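PDB 5EHK: lantibiotic dehydratase, which probably dehydrates serine and threonine residues of the NAI-107 precursor peptide in a tRNA-dependent reaction during lantibiotic biosynthesis. Local coordinates for residues A[592-597]-A[603-608]; A[243-248]-A[607-612]. All coordinates share one frame; numbering follows the deposited sequence.

Interaction 1 of 2, residues A[592-597]-A[603-608]; sequences RISVGL and AQEIPL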
ATOM      1  N   ARG A 592     -32.828  17.018  14.295  1.00 21.87           N
ATOM      2  CA  ARG A 592     -31.707  16.455  15.023  1.00 18.18           C
ATOM      3  C   ARG A 592     -31.701  14.943  14.954  1.00 19.66           C
ATOM      4  O   ARG A 592     -32.761  14.299  15.059  1.00 19.18           O
ATOM      5  CB  ARG A 592     -31.720  16.934  16.467  1.00 17.86           C
ATOM      6  CG  ARG A 592     -30.967  16.060  17.432  1.00 15.12           C
ATOM      7  CD  ARG A 592     -30.950  16.706  18.791  1.00 16.45           C
ATOM      8  NE  ARG A 592     -30.683  15.708  19.816  1.00 20.15           N
ATOM      9  CZ  ARG A 592     -29.871  15.882  20.851  1.00 18.05           C
ATOM     10  NH1 ARG A 592     -29.210  17.022  21.015  1.00 17.02           N
ATOM     11  NH2 ARG A 592     -29.712  14.900  21.719  1.00 18.54           N
ATOM     12  N   ILE A 593     -30.501  14.386  14.763  1.00 18.46           N
ATOM     13  CA  ILE A 593     -30.286  12.936  14.788  1.00 13.40           C
ATOM     14  C   ILE A 593     -29.527  12.602  16.053  1.00 13.14           C
ATOM     15  O   ILE A 593     -28.326  12.831  16.168  1.00 15.05           O
ATOM     16  CB  ILE A 593     -29.471  12.474  13.558  1.00 13.73           C
ATOM     17  CG1 ILE A 593     -30.100  13.006  12.268  1.00 11.13           C
ATOM     18  CG2 ILE A 593     -29.368  10.969  13.511  1.00 14.95           C
ATOM     19  CD1 ILE A 593     -29.182  12.994  11.071  1.00 10.85           C
ATOM     20  N   SER A 594     -30.229  12.053  17.024  1.00 16.68           N
ATOM     21  CA  SER A 594     -29.591  11.688  18.274  1.00 15.04           C
ATOM     22  C   SER A 594     -28.971  10.332  18.080  1.00 16.83           C
ATOM     23  O   SER A 594     -29.641   9.414  17.593  1.00 16.40           O
ATOM     24  CB  SER A 594     -30.621  11.619  19.392  1.00 16.23           C
ATOM     25  OG  SER A 594     -31.440  12.770  19.399  1.00 16.03           O
ATOM     26  N   VAL A 595     -27.697  10.210  18.442  1.00 14.91           N
ATOM     27  CA  VAL A 595     -27.001   8.929  18.431  1.00 11.34           C
ATOM     28  C   VAL A 595     -26.383   8.633  19.784  1.00 13.56           C
ATOM     29  O   VAL A 595     -25.384   9.241  20.158  1.00 14.44           O
ATOM     30  CB  VAL A 595     -25.885   8.921  17.410  1.00  8.88           C
ATOM     31  CG1 VAL A 595     -25.295   7.544  17.321  1.00  9.07           C
ATOM     32  CG2 VAL A 595     -26.405   9.385  16.076  1.00  7.07           C
ATOM     33  N   GLY A 596     -26.992   7.733  20.544  1.00 14.90           N
ATOM     34  CA  GLY A 596     -26.461   7.392  21.855  1.00 15.64           C
ATOM     35  C   GLY A 596     -26.852   8.377  22.945  1.00 21.96           C
ATOM     36  O   GLY A 596     -26.257   8.363  24.020  1.00 24.94           O
ATOM     37  N   LEU A 597     -27.837   9.233  22.650  1.00 18.10           N
ATOM     38  CA  LEU A 597     -28.369  10.253  23.552  1.00 19.30           C
ATOM     39  C   LEU A 597     -29.882  10.282  23.388  1.00 18.41           C
ATOM     40  O   LEU A 597     -30.373   9.869  22.352  1.00 20.35           O
ATOM     41  CB  LEU A 597     -27.835  11.638  23.192  1.00 19.41           C
ATOM     42  CG  LEU A 597     -26.351  11.899  23.305  1.00 17.86           C
ATOM     43  CD1 LEU A 597     -26.042  13.184  22.592  1.00 15.73           C
ATOM     44  CD2 LEU A 597     -25.981  11.980  24.761  1.00 17.03           C
ATOM     45  N   ALA A 603     -35.595  20.187  19.424  1.00 22.79           N
ATOM     46  CA  ALA A 603     -35.396  19.920  17.993  1.00 22.59           C
ATOM     47  C   ALA A 603     -36.152  18.693  17.542  1.00 19.92           C
ATOM     48  O   ALA A 603     -36.129  17.673  18.218  1.00 26.73           O
ATOM     49  CB  ALA A 603     -33.904  19.773  17.671  1.00 20.06           C
ATOM     50  N   GLN A 604     -36.839  18.790  16.412  1.00 18.62           N
ATOM     51  CA  GLN A 604     -37.587  17.648  15.906  1.00 18.31           C
ATOM     52  C   GLN A 604     -36.619  16.536  15.515  1.00 25.42           C
ATOM     53  O   GLN A 604     -35.700  16.747  14.697  1.00 25.69           O
ATOM     54  CB  GLN A 604     -38.446  18.050  14.719  1.00 19.74           C
ATOM     55  CG  GLN A 604     -39.396  16.977  14.266  1.00 25.78           C
ATOM     56  CD  GLN A 604     -40.305  17.439  13.140  1.00 37.78           C
ATOM     57  OE1 GLN A 604     -40.786  18.575  13.131  1.00 39.31           O
ATOM     58  NE2 GLN A 604     -40.548  16.556  12.186  1.00 45.58           N
ATOM     59  N   GLU A 605     -36.809  15.370  16.123  1.00 18.85           N
ATOM     60  CA  GLU A 605     -35.911  14.238  15.929  1.00 17.04           C
ATOM     61  C   GLU A 605     -36.072  13.629  14.541  1.00 22.82           C
ATOM     62  O   GLU A 605     -37.199  13.385  14.100  1.00 20.98           O
ATOM     63  CB  GLU A 605     -36.167  13.191  17.020  1.00 16.47           C
ATOM     64  CG  GLU A 605     -35.387  11.907  16.873  1.00 21.01           C
ATOM     65  CD  GLU A 605     -33.926  12.056  17.215  1.00 21.21           C
ATOM     66  OE1 GLU A 605     -33.596  12.920  18.046  1.00 26.45           O
ATOM     67  OE2 GLU A 605     -33.099  11.315  16.651  1.00 19.90           O
ATOM     68  N   ILE A 606     -34.959  13.426  13.826  1.00 20.01           N
ATOM     69  CA  ILE A 606     -35.025  12.636  12.593  1.00 19.80           C
ATOM     70  C   ILE A 606     -34.335  11.289  12.825  1.00 17.40           C
ATOM     71  O   ILE A 606     -33.111  11.187  12.814  1.00 16.40           O
ATOM     72  CB  ILE A 606     -34.564  13.416  11.309  1.00 20.78           C
ATOM     73  CG1 ILE A 606     -34.705  12.583  10.034  1.00 16.85           C
ATOM     74  CG2 ILE A 606     -33.185  13.949  11.434  1.00 25.55           C
ATOM     75  CD1 ILE A 606     -33.943  13.171   8.908  1.00 18.49           C
ATOM     76  N   PRO A 607     -35.145  10.242  13.051  1.00 19.97           N
ATOM     77  CA  PRO A 607     -34.634   9.037  13.704  1.00 21.69           C
ATOM     78  C   PRO A 607     -33.629   8.304  12.825  1.00 18.32           C
ATOM     79  O   PRO A 607     -33.823   8.126  11.618  1.00 15.38           O
ATOM     80  CB  PRO A 607     -35.897   8.169  13.888  1.00 22.66           C
ATOM     81  CG  PRO A 607     -37.059   9.052  13.511  1.00 19.99           C
ATOM     82  CD  PRO A 607     -36.495  10.017  12.517  1.00 18.81           C
ATOM     83  N   LEU A 608     -32.551   7.874  13.458  1.00 19.90           N
ATOM     84  CA  LEU A 608     -31.479   7.154  12.791  1.00 16.49           C
ATOM     85  C   LEU A 608     -31.962   5.980  11.922  1.00 17.32           C
ATOM     86  O   LEU A 608     -31.494   5.810  10.794  1.00 16.83           O
ATOM     87  CB  LEU A 608     -30.498   6.673  13.850  1.00 15.90           C
ATOM     88  CG  LEU A 608     -29.236   5.982  13.420  1.00 13.26           C
ATOM     89  CD1 LEU A 608     -28.623   6.866  12.357  1.00 14.90           C
ATOM     90  CD2 LEU A 608     -28.363   5.933  14.634  1.00  7.90           C
TER
HETATM   91  O   HOH W   1     -31.998   8.822  16.060  1.00 14.42           O
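R592 and E605 face each other as the one parallel bridge between strand 591-595 and the short, weakly bonded strand 604-605, which is the outermost strand on this side of a seven-stranded mixed sheet. Two backbone bonds flank the bridge: R592 N donates to Q604 O at 2.9 Å, and I606 N donates to R592 O at 2.7 Å. Both of R592's backbone polar groups are thus used by residues on either side of E605, the pattern expected of a parallel pair. The two segments run 45° apart, and beyond I606 the second segment is no longer bonded to the strand directly.

There the carboxylate of E605 takes over. CG stands anti to the backbone N and the chain then bends at chi2 (74°), which swings the acid over the R592 carbonyl to S594. E605 OE2 receives S594 N at 3.0 Å through its syn lone pair, almost straight at 173°, while E605 OE1 accepts from S594 OG, also on the syn side but somewhat out of the carboxylate plane. S594 OG in turn receives R592 NE at 3.1 Å, close to the guanidinium plane; R592 NH2 itself is hydrogen-bonded to P288 O. A water links S594 O, E605 OE2 and L608 N, carrying the connection past P607.

On the opposite face I593 and I606 lie side by side, CG1 of I593 against CG2 of I606, and the V595 and L608 side chains meet more loosely, with L652 of helix 647-656 packing on I593, V595 and L608.

Chemically, a side-chain carboxylate extends the edge pairing as a backbone mimic, its two oxygens gripping both NH and hydroxyl of S594; the arginine, not in direct contact, may offset the nearby acid D599.

Interaction 2 of 2, residues A[243-248]-A[607-612]; sequences AARRPV and PLDELG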
ATOM      1  N   ALA A 243     -41.373  -1.035  21.951  1.00 29.81           N
ATOM      2  CA  ALA A 243     -42.289  -0.018  22.458  1.00 31.34           C
ATOM      3  C   ALA A 243     -41.545   1.269  22.813  1.00 30.28           C
ATOM      4  O   ALA A 243     -42.112   2.366  22.789  1.00 26.23           O
ATOM      5  CB  ALA A 243     -43.026  -0.545  23.658  1.00 26.99           C
ATOM      6  N   ALA A 244     -40.265   1.120  23.134  1.00 32.28           N
ATOM      7  CA  ALA A 244     -39.422   2.260  23.480  1.00 31.77           C
ATOM      8  C   ALA A 244     -38.577   2.739  22.285  1.00 32.79           C
ATOM      9  O   ALA A 244     -37.465   3.271  22.467  1.00 27.87           O
ATOM     10  CB  ALA A 244     -38.523   1.896  24.660  1.00 23.93           C
ATOM     11  N   ARG A 245     -39.107   2.555  21.072  1.00 28.67           N
ATOM     12  CA  ARG A 245     -38.423   3.012  19.864  1.00 30.53           C
ATOM     13  C   ARG A 245     -38.360   4.533  19.863  1.00 28.55           C
ATOM     14  O   ARG A 245     -37.299   5.124  19.689  1.00 29.64           O
ATOM     15  CB  ARG A 245     -39.088   2.487  18.586  1.00 31.31           C
ATOM     16  CG  ARG A 245     -38.421   3.033  17.339  1.00 40.69           C
ATOM     17  CD  ARG A 245     -39.145   2.717  16.036  1.00 40.81           C
ATOM     18  NE  ARG A 245     -38.644   3.597  14.975  1.00 45.97           N
ATOM     19  CZ  ARG A 245     -39.146   4.801  14.691  1.00 42.29           C
ATOM     20  NH1 ARG A 245     -40.187   5.269  15.372  1.00 41.52           N
ATOM     21  NH2 ARG A 245     -38.613   5.538  13.716  1.00 27.75           N
ATOM     22  N   ARG A 246     -39.504   5.166  20.063  1.00 27.40           N
ATOM     23  CA  ARG A 246     -39.505   6.588  20.359  1.00 30.78           C
ATOM     24  C   ARG A 246     -39.583   6.778  21.880  1.00 32.86           C
ATOM     25  O   ARG A 246     -39.978   5.859  22.593  1.00 32.20           O
ATOM     26  CB  ARG A 246     -40.634   7.299  19.620  1.00 30.08           C
ATOM     27  CG  ARG A 246     -40.449   7.287  18.106  1.00 35.36           C
ATOM     28  CD  ARG A 246     -41.625   7.966  17.421  1.00 51.65           C
ATOM     29  NE  ARG A 246     -41.646   9.405  17.702  1.00 62.45           N
ATOM     30  CZ  ARG A 246     -42.594  10.243  17.289  1.00 60.58           C
ATOM     31  NH1 ARG A 246     -43.617   9.798  16.569  1.00 59.45           N
ATOM     32  NH2 ARG A 246     -42.517  11.532  17.599  1.00 59.18           N
ATOM     33  N   PRO A 247     -39.157   7.950  22.392  1.00 36.28           N
ATOM     34  CA  PRO A 247     -39.196   8.122  23.850  1.00 34.45           C
ATOM     35  C   PRO A 247     -40.624   7.976  24.389  1.00 38.95           C
ATOM     36  O   PRO A 247     -41.542   8.643  23.881  1.00 30.08           O
ATOM     37  CB  PRO A 247     -38.707   9.560  24.041  1.00 32.67           C
ATOM     38  CG  PRO A 247     -38.930  10.226  22.729  1.00 33.91           C
ATOM     39  CD  PRO A 247     -38.686   9.170  21.712  1.00 33.29           C
ATOM     40  N   VAL A 248     -40.787   7.092  25.380  1.00 36.88           N
ATOM     41  CA  VAL A 248     -42.079   6.762  25.982  1.00 32.44           C
ATOM     42  C   VAL A 248     -41.936   6.802  27.494  1.00 35.95           C
ATOM     43  O   VAL A 248     -40.868   6.470  28.023  1.00 35.74           O
ATOM     44  CB  VAL A 248     -42.554   5.340  25.553  1.00 34.77           C
ATOM     45  CG1 VAL A 248     -41.787   4.235  26.289  1.00 27.69           C
ATOM     46  CG2 VAL A 248     -44.031   5.174  25.781  1.00 37.76           C
ATOM     47  N   PRO A 607     -35.145  10.242  13.051  1.00 19.97           N
ATOM     48  CA  PRO A 607     -34.634   9.037  13.704  1.00 21.69           C
ATOM     49  C   PRO A 607     -33.629   8.304  12.825  1.00 18.32           C
ATOM     50  O   PRO A 607     -33.823   8.126  11.618  1.00 15.38           O
ATOM     51  CB  PRO A 607     -35.897   8.169  13.888  1.00 22.66           C
ATOM     52  CG  PRO A 607     -37.059   9.052  13.511  1.00 19.99           C
ATOM     53  CD  PRO A 607     -36.495  10.017  12.517  1.00 18.81           C
ATOM     54  N   LEU A 608     -32.551   7.874  13.458  1.00 19.90           N
ATOM     55  CA  LEU A 608     -31.479   7.154  12.791  1.00 16.49           C
ATOM     56  C   LEU A 608     -31.962   5.980  11.922  1.00 17.32           C
ATOM     57  O   LEU A 608     -31.494   5.810  10.794  1.00 16.83           O
ATOM     58  CB  LEU A 608     -30.498   6.673  13.850  1.00 15.90           C
ATOM     59  CG  LEU A 608     -29.236   5.982  13.420  1.00 13.26           C
ATOM     60  CD1 LEU A 608     -28.623   6.866  12.357  1.00 14.90           C
ATOM     61  CD2 LEU A 608     -28.363   5.933  14.634  1.00  7.90           C
ATOM     62  N   ASP A 609     -32.909   5.188  12.423  1.00 17.08           N
ATOM     63  CA  ASP A 609     -33.323   3.992  11.692  1.00 15.05           C
ATOM     64  C   ASP A 609     -34.150   4.306  10.459  1.00 15.78           C
ATOM     65  O   ASP A 609     -34.579   3.398   9.767  1.00 14.38           O
ATOM     66  CB  ASP A 609     -34.048   2.967  12.585  1.00 15.92           C
ATOM     67  CG  ASP A 609     -35.337   3.512  13.234  1.00 31.52           C
ATOM     68  OD1 ASP A 609     -35.969   4.480  12.720  1.00 26.05           O
ATOM     69  OD2 ASP A 609     -35.724   2.943  14.284  1.00 37.95           O
ATOM     70  N   GLU A 610     -34.386   5.589  10.197  1.00 15.90           N
ATOM     71  CA  GLU A 610     -35.104   5.983   8.994  1.00 14.57           C
ATOM     72  C   GLU A 610     -34.147   6.360   7.879  1.00 15.45           C
ATOM     73  O   GLU A 610     -34.578   6.721   6.778  1.00 17.24           O
ATOM     74  CB  GLU A 610     -36.048   7.143   9.259  1.00 14.86           C
ATOM     75  CG  GLU A 610     -37.125   6.876  10.285  1.00 20.10           C
ATOM     76  CD  GLU A 610     -38.144   8.031  10.375  1.00 30.26           C
ATOM     77  OE1 GLU A 610     -38.060   8.992   9.549  1.00 25.60           O
ATOM     78  OE2 GLU A 610     -39.021   7.977  11.274  1.00 25.31           O
ATOM     79  N   LEU A 611     -32.851   6.278   8.166  1.00 12.43           N
ATOM     80  CA  LEU A 611     -31.836   6.746   7.241  1.00 10.82           C
ATOM     81  C   LEU A 611     -31.213   5.628   6.384  1.00 11.31           C
ATOM     82  O   LEU A 611     -31.021   4.523   6.849  1.00 11.47           O
ATOM     83  CB  LEU A 611     -30.777   7.521   8.017  1.00 10.47           C
ATOM     84  CG  LEU A 611     -31.343   8.761   8.710  1.00 15.76           C
ATOM     85  CD1 LEU A 611     -30.266   9.579   9.445  1.00 10.40           C
ATOM     86  CD2 LEU A 611     -32.066   9.622   7.663  1.00 12.28           C
ATOM     87  N   GLY A 612     -30.901   5.938   5.128  1.00 11.58           N
ATOM     88  CA  GLY A 612     -30.277   5.002   4.212  1.00  8.58           C
ATOM     89  C   GLY A 612     -29.119   5.636   3.452  1.00 11.57           C
ATOM     90  O   GLY A 612     -28.904   6.855   3.506  1.00 13.70           O
TER
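R245 reaches across from the loop after helix 235-243 to grip D609 side-on, and this two-pronged salt bridge is the close part of an otherwise sparse contact. R245 NE donates to D609 OD2 at 3.1 Å and R245 NH2 to D609 OD1 at 3.0 Å, the second bond being the straighter (162° against 148°). Each carboxylate oxygen uses its syn lone pair, and the guanidinium and carboxylate planes are 15° apart, nearly coplanar, with OD1 in the guanidinium plane at its edge and OD2 tilted from it. The arginine chain runs extended from CG to NE, with CG anti to the backbone N, which carries its charge the full length of the side chain to meet D609 arriving from the opposite direction.

The grip slackens away from this pair. R245 NH2 also forms a longer salt bridge to E610 OE2, at 3.5 Å, completing a three-residue network; the other oxygen of E610, OE1, is bonded to H624 NE2. P607 adds CB and CG to R245 NH2, each at 3.8 Å, CB approaching the guanidinium obliquely. Only 132 Å² is buried in all, and R245 and D609 are both exposed, so solvent probably weakens the attraction between the charges.

The acids are presented by a 3-10 turn over 608-610, in which E610 N bonds to P607 O and L611 N to L608 O. That turn leads into strand 611-615, where L611 pairs with L425 and G612 with V623, while L611 packs on L652 of helix 647-656. On the other side, A244 and V248 bond through their backbones to A198 and V196 of strand 195-198, so the bridge joins the loop between helix 235-243 and strand 248-249 to the 3-10 turn before strand 611-615.

P607 and L608 belong to both contacts, whose centres lie about 8 Å apart, and the chain passes through them from edge strand 604-605 to strand 611-615 of the same mixed sheet. Interaction 1 is largely buried, covers 404 Å² and joins elements close in sequence through backbone pairing, a carboxylate hydrogen-bonded to a serine, and apolar packing. Interaction 2 is a surface contact of 132 Å² that ties the same connection to a loop some 360 residues earlier, chiefly by charged hydrogen bonds and a longer salt bridge, with a little proline contact. The two meet in the interior, where I593 CD1 of interaction 1 packs on L611 CD1 of interaction 2 at 3.9 Å.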